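Local coordinates for reticulocyte binding protein (Streptococcus agalactiae COH1, PDB 3FAW) that is a cell-wall-anchored pullulanase of group B Streptococcus that probably hydrolyses alpha-1,6-glucosidic bonds in pullulan and branched alpha-glucans, at residues L217-K222 with E402-N407; N393-A396 with L400-D403. All blocks are in the same frame, centred on the assembly; numbering follows the deposited sequence.

Interaction 1: residues L217-K222 with E402-N407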
loop_
_atom_site.group_PDB
_atom_site.type_symbol
_atom_site.label_atom_id
_atom_site.label_comp_id
_atom_site.label_asym_id
_atom_site.label_seq_id
_atom_site.Cartn_x
_atom_site.Cartn_y
_atom_site.Cartn_z
ATOM N N LEU A 217 16.120 -7.933 15.400
ATOM C CA LEU A 217 14.710 -8.308 15.528
ATOM C C LEU A 217 14.403 -9.434 14.556
ATOM O O LEU A 217 14.624 -9.292 13.356
ATOM C CB LEU A 217 13.804 -7.102 15.236
ATOM C CG LEU A 217 12.304 -7.371 15.047
ATOM C CD1 LEU A 217 11.733 -8.129 16.240
ATOM C CD2 LEU A 217 11.527 -6.067 14.818
ATOM N N ASP A 218 13.902 -10.551 15.082
ATOM C CA ASP A 218 13.473 -11.681 14.259
ATOM C C ASP A 218 12.510 -11.191 13.168
ATOM O O ASP A 218 11.415 -10.717 13.478
ATOM C CB ASP A 218 12.794 -12.733 15.147
ATOM C CG ASP A 218 12.499 -14.032 14.419
ATOM O OD1 ASP A 218 12.740 -14.128 13.195
ATOM O OD2 ASP A 218 12.016 -14.975 15.083
ATOM N N PRO A 219 12.921 -11.280 11.885
ATOM C CA PRO A 219 12.020 -10.824 10.822
ATOM C C PRO A 219 10.717 -11.623 10.703
ATOM O O PRO A 219 9.739 -11.097 10.191
ATOM C CB PRO A 219 12.867 -10.941 9.542
ATOM C CG PRO A 219 14.010 -11.790 9.879
ATOM C CD PRO A 219 14.210 -11.763 11.361
ATOM N N TYR A 220 10.715 -12.868 11.183
ATOM C CA TYR A 220 9.533 -13.733 11.169
ATOM C C TYR A 220 8.753 -13.709 12.487
ATOM O O TYR A 220 7.925 -14.583 12.732
ATOM C CB TYR A 220 9.942 -15.173 10.822
ATOM C CG TYR A 220 10.136 -15.385 9.345
ATOM C CD1 TYR A 220 11.227 -14.824 8.689
ATOM C CD2 TYR A 220 9.224 -16.123 8.596
ATOM C CE1 TYR A 220 11.412 -14.997 7.334
ATOM C CE2 TYR A 220 9.401 -16.302 7.231
ATOM C CZ TYR A 220 10.501 -15.734 6.608
ATOM O OH TYR A 220 10.709 -15.895 5.263
ATOM N N ALA A 221 9.014 -12.705 13.321
ATOM C CA ALA A 221 8.284 -12.505 14.576
ATOM C C ALA A 221 6.782 -12.300 14.338
ATOM O O ALA A 221 6.386 -11.469 13.516
ATOM C CB ALA A 221 8.866 -11.305 15.340
ATOM N N LYS A 222 5.961 -13.060 15.064
ATOM C CA LYS A 222 4.505 -13.020 14.912
ATOM C C LYS A 222 3.839 -12.002 15.838
ATOM O O LYS A 222 2.671 -11.663 15.652
ATOM C CB LYS A 222 3.906 -14.413 15.150
ATOM C CG LYS A 222 4.475 -15.518 14.247
ATOM C CD LYS A 222 4.286 -15.217 12.758
ATOM C CE LYS A 222 4.849 -16.325 11.884
ATOM N NZ LYS A 222 6.329 -16.457 12.026
ATOM N N GLU A 402 19.995 -5.284 7.644
ATOM C CA GLU A 402 21.437 -5.243 7.359
ATOM C C GLU A 402 22.265 -5.788 8.522
ATOM O O GLU A 402 23.312 -6.399 8.307
ATOM C CB GLU A 402 21.895 -3.826 7.004
ATOM C CG GLU A 402 23.253 -3.752 6.285
ATOM C CD GLU A 402 23.220 -4.284 4.855
ATOM O OE1 GLU A 402 22.124 -4.568 4.330
ATOM O OE2 GLU A 402 24.305 -4.415 4.242
ATOM N N ASP A 403 21.795 -5.571 9.748
ATOM C CA ASP A 403 22.435 -6.154 10.926
ATOM C C ASP A 403 22.393 -7.682 10.918
ATOM O O ASP A 403 23.288 -8.321 11.450
ATOM C CB ASP A 403 21.768 -5.663 12.217
ATOM C CG ASP A 403 22.137 -4.230 12.570
ATOM O OD1 ASP A 403 23.102 -3.683 11.999
ATOM O OD2 ASP A 403 21.452 -3.655 13.442
ATOM N N ILE A 404 21.343 -8.261 10.337
ATOM C CA ILE A 404 21.144 -9.711 10.386
ATOM C C ILE A 404 22.124 -10.416 9.463
ATOM O O ILE A 404 22.819 -11.345 9.870
ATOM C CB ILE A 404 19.704 -10.107 9.994
ATOM C CG1 ILE A 404 18.689 -9.449 10.941
ATOM C CG2 ILE A 404 19.545 -11.629 10.012
ATOM C CD1 ILE A 404 17.239 -9.693 10.565
ATOM N N GLU A 405 22.159 -9.967 8.212
ATOM C CA GLU A 405 23.074 -10.500 7.206
ATOM C C GLU A 405 23.461 -9.353 6.284
ATOM O O GLU A 405 22.605 -8.820 5.579
ATOM C CB GLU A 405 22.403 -11.625 6.410
ATOM C CG GLU A 405 23.231 -12.200 5.250
ATOM C CD GLU A 405 24.532 -12.866 5.687
ATOM O OE1 GLU A 405 24.623 -13.354 6.831
ATOM O OE2 GLU A 405 25.466 -12.917 4.866
ATOM N N PRO A 406 24.745 -8.960 6.291
ATOM C CA PRO A 406 25.140 -7.829 5.459
ATOM C C PRO A 406 25.226 -8.202 3.981
ATOM O O PRO A 406 25.407 -9.376 3.641
ATOM C CB PRO A 406 26.519 -7.451 6.009
ATOM C CG PRO A 406 27.061 -8.718 6.562
ATOM C CD PRO A 406 25.881 -9.520 7.045
ATOM N N ASN A 407 25.082 -7.201 3.117
ATOM C CA ASN A 407 25.221 -7.392 1.677
ATOM C C ASN A 407 24.350 -8.544 1.163
ATOM O O ASN A 407 24.858 -9.486 0.558
ATOM C CB ASN A 407 26.692 -7.646 1.313
ATOM C CG ASN A 407 27.645 -6.711 2.033
ATOM O OD1 ASN A 407 27.743 -5.530 1.707
ATOM N ND2 ASN A 407 28.360 -7.242 3.013
#

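Interaction 2: residues N393-A396 with L400-D403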
loop_
_atom_site.group_PDB
_atom_site.type_symbol
_atom_site.label_atom_id
_atom_site.label_comp_id
_atom_site.label_asym_id
_atom_site.label_seq_id
_atom_site.Cartn_x
_atom_site.Cartn_y
_atom_site.Cartn_z
ATOM N N ASN A 393 8.340 -2.249 -0.069
ATOM C CA ASN A 393 9.292 -1.480 -0.862
ATOM C C ASN A 393 10.458 -0.944 -0.025
ATOM O O ASN A 393 11.586 -0.870 -0.513
ATOM C CB ASN A 393 8.587 -0.367 -1.654
ATOM C CG ASN A 393 8.018 0.730 -0.771
ATOM O OD1 ASN A 393 8.722 1.663 -0.409
ATOM N ND2 ASN A 393 6.723 0.638 -0.452
ATOM N N HIS A 394 10.190 -0.596 1.234
ATOM C CA HIS A 394 11.249 -0.130 2.125
ATOM C C HIS A 394 10.949 -0.442 3.586
ATOM O O HIS A 394 9.800 -0.675 3.966
ATOM C CB HIS A 394 11.497 1.378 1.942
ATOM C CG HIS A 394 10.532 2.244 2.690
ATOM N ND1 HIS A 394 9.241 2.460 2.264
ATOM C CD2 HIS A 394 10.665 2.931 3.849
ATOM C CE1 HIS A 394 8.623 3.251 3.123
ATOM N NE2 HIS A 394 9.465 3.550 4.094
ATOM N N THR A 395 12.014 -0.452 4.384
ATOM C CA THR A 395 11.949 -0.601 5.830
ATOM C C THR A 395 12.247 0.754 6.458
ATOM O O THR A 395 12.764 1.643 5.789
ATOM C CB THR A 395 12.985 -1.630 6.323
ATOM O OG1 THR A 395 14.311 -1.126 6.120
ATOM C CG2 THR A 395 12.832 -2.950 5.567
ATOM N N ALA A 396 11.925 0.909 7.740
ATOM C CA ALA A 396 12.139 2.174 8.448
ATOM C C ALA A 396 13.621 2.488 8.625
ATOM O O ALA A 396 14.027 3.645 8.554
ATOM C CB ALA A 396 11.445 2.143 9.815
ATOM N N LEU A 400 17.688 -2.791 10.262
ATOM C CA LEU A 400 16.705 -3.828 10.608
ATOM C C LEU A 400 17.042 -5.193 10.013
ATOM O O LEU A 400 16.939 -6.217 10.691
ATOM C CB LEU A 400 15.289 -3.412 10.166
ATOM C CG LEU A 400 14.534 -2.508 11.139
ATOM C CD1 LEU A 400 13.358 -1.797 10.461
ATOM C CD2 LEU A 400 14.058 -3.328 12.347
ATOM N N PHE A 401 17.422 -5.190 8.736
ATOM C CA PHE A 401 17.840 -6.392 8.021
ATOM C C PHE A 401 19.355 -6.442 7.796
ATOM O O PHE A 401 19.936 -7.526 7.769
ATOM C CB PHE A 401 17.111 -6.487 6.680
ATOM C CG PHE A 401 15.718 -7.047 6.785
ATOM C CD1 PHE A 401 15.506 -8.413 6.740
ATOM C CD2 PHE A 401 14.624 -6.207 6.922
ATOM C CE1 PHE A 401 14.225 -8.935 6.836
ATOM C CE2 PHE A 401 13.344 -6.722 7.026
ATOM C CZ PHE A 401 13.145 -8.088 6.977
ATOM N N GLU A 402 19.995 -5.284 7.644
ATOM C CA GLU A 402 21.437 -5.243 7.359
ATOM C C GLU A 402 22.265 -5.788 8.522
ATOM O O GLU A 402 23.312 -6.399 8.307
ATOM C CB GLU A 402 21.895 -3.826 7.004
ATOM C CG GLU A 402 23.253 -3.752 6.285
ATOM C CD GLU A 402 23.220 -4.284 4.855
ATOM O OE1 GLU A 402 22.124 -4.568 4.330
ATOM O OE2 GLU A 402 24.305 -4.415 4.242
ATOM N N ASP A 403 21.795 -5.571 9.748
ATOM C CA ASP A 403 22.435 -6.154 10.926
ATOM C C ASP A 403 22.393 -7.682 10.918
ATOM O O ASP A 403 23.288 -8.321 11.450
ATOM C CB ASP A 403 21.768 -5.663 12.217
ATOM C CG ASP A 403 22.137 -4.230 12.570
ATOM O OD1 ASP A 403 23.102 -3.683 11.999
ATOM O OD2 ASP A 403 21.452 -3.655 13.442
HETATM O O HOH W 1 16.106 -3.082 6.532
#

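Interaction 1: residues L217-K222 with E402-N407
A single methyl group, CD1 of I404, makes the whole junction between L217-K222 and E402-N407, and no hydrogen bond crosses it. The methyl lies 3.8 Å from CD of P219 and equally close to the backbone O of L217, so it rests against both an apolar ring and a carbonyl oxygen. The end of the isoleucine meets the CG-CD edge of the pyrrolidine, CG of P219 also lying 3.9 Å from CD1 of I404. The isoleucine gets there in an extended form: CG1 stands anti to the carbonyl carbon (chi1 -59°) and CD1 continues the line (chi2 175°).

Each segment is shaped by bonds of its own. D218-A221 forms a type I beta turn, closed by A221 N to D218 O at 3.1 Å, and P219 occupies its second position. OD1 of D218 accepts from Y220 N at 3.1 Å, from above the carboxylate plane, which makes an Asx turn that spans P219. Past the turn, NZ of K222 donates to the backbone O of Y220 at 2.6 Å, in the carbonyl plane. In the other segment, N407 N points almost straight at OE2 of E402 (3.1 Å, 176°), tying the chain back after I404-P406.

Both loops are held by the surrounding fold. I404 also packs on I216 of strand 212-216, and D403 and E405 form salt bridges with K237 and K125, respectively. L217 and A221 lie against A241 of strand 241-242, while Y220 and K222 lean on helix 432-449, where the hydroxyl of Y220 bonds to D440.

Interaction 2: residues N393-A396 with L400-D403
T395 and L400 give up equal amounts of surface here, and F401 adds a smaller share. CD1 of L400 reaches across to CB of T395 at 4.2 Å and lies at 4.1 Å from the backbone N of A396, so one branch of the leucine spans two successive residues of the loop. The threonine methyl takes the other partner: CG2 of T395 approaches CD2 and CE2 of F401, the nearer at 4.0 Å, and the two side chains meet at a slant. With chi1 at 67°, the threonine divides its branches, CG2 going to the phenylalanine and OG1 to a water 2.7 Å away. That water lies in the plane of the F401 ring, at its edge, and accepts a weak bond from F401 N at 3.3 Å. OG1 of T395 also bonds to the backbone N of G425, a second polar partner for this buried hydroxyl. Earlier in the loop, ND1 of H394 donates to OD1 of N393 at 2.8 Å, and ND2 of N393 bonds to D457. The loop and helix 399-402 belong to the TIM barrel's long connection from strand 385-390 to helix 432-449, where N393-H394 is consistent with the end of alpha-amylase conserved region I.

In the fold
Interactions 1 and 2 share E402 and D403 and lie about 8 Å apart between centres, both buried and on the same side of the chain's centre. They also touch directly, CB of P219 lying 3.6 Å from CE1 of F401, so P219 touches both F401 of the short helix and I404 in the loop after it. Interaction 2 is local, folding a barrel loop onto the helix that follows it, and adds a bridging water to its apolar contacts. Interaction 1 joins sequence-distant parts, the CBM48-like region and the catalytic domain, through a smaller apolar touch with no hydrogen bond across it; charged and polar links to surrounding residues flank it.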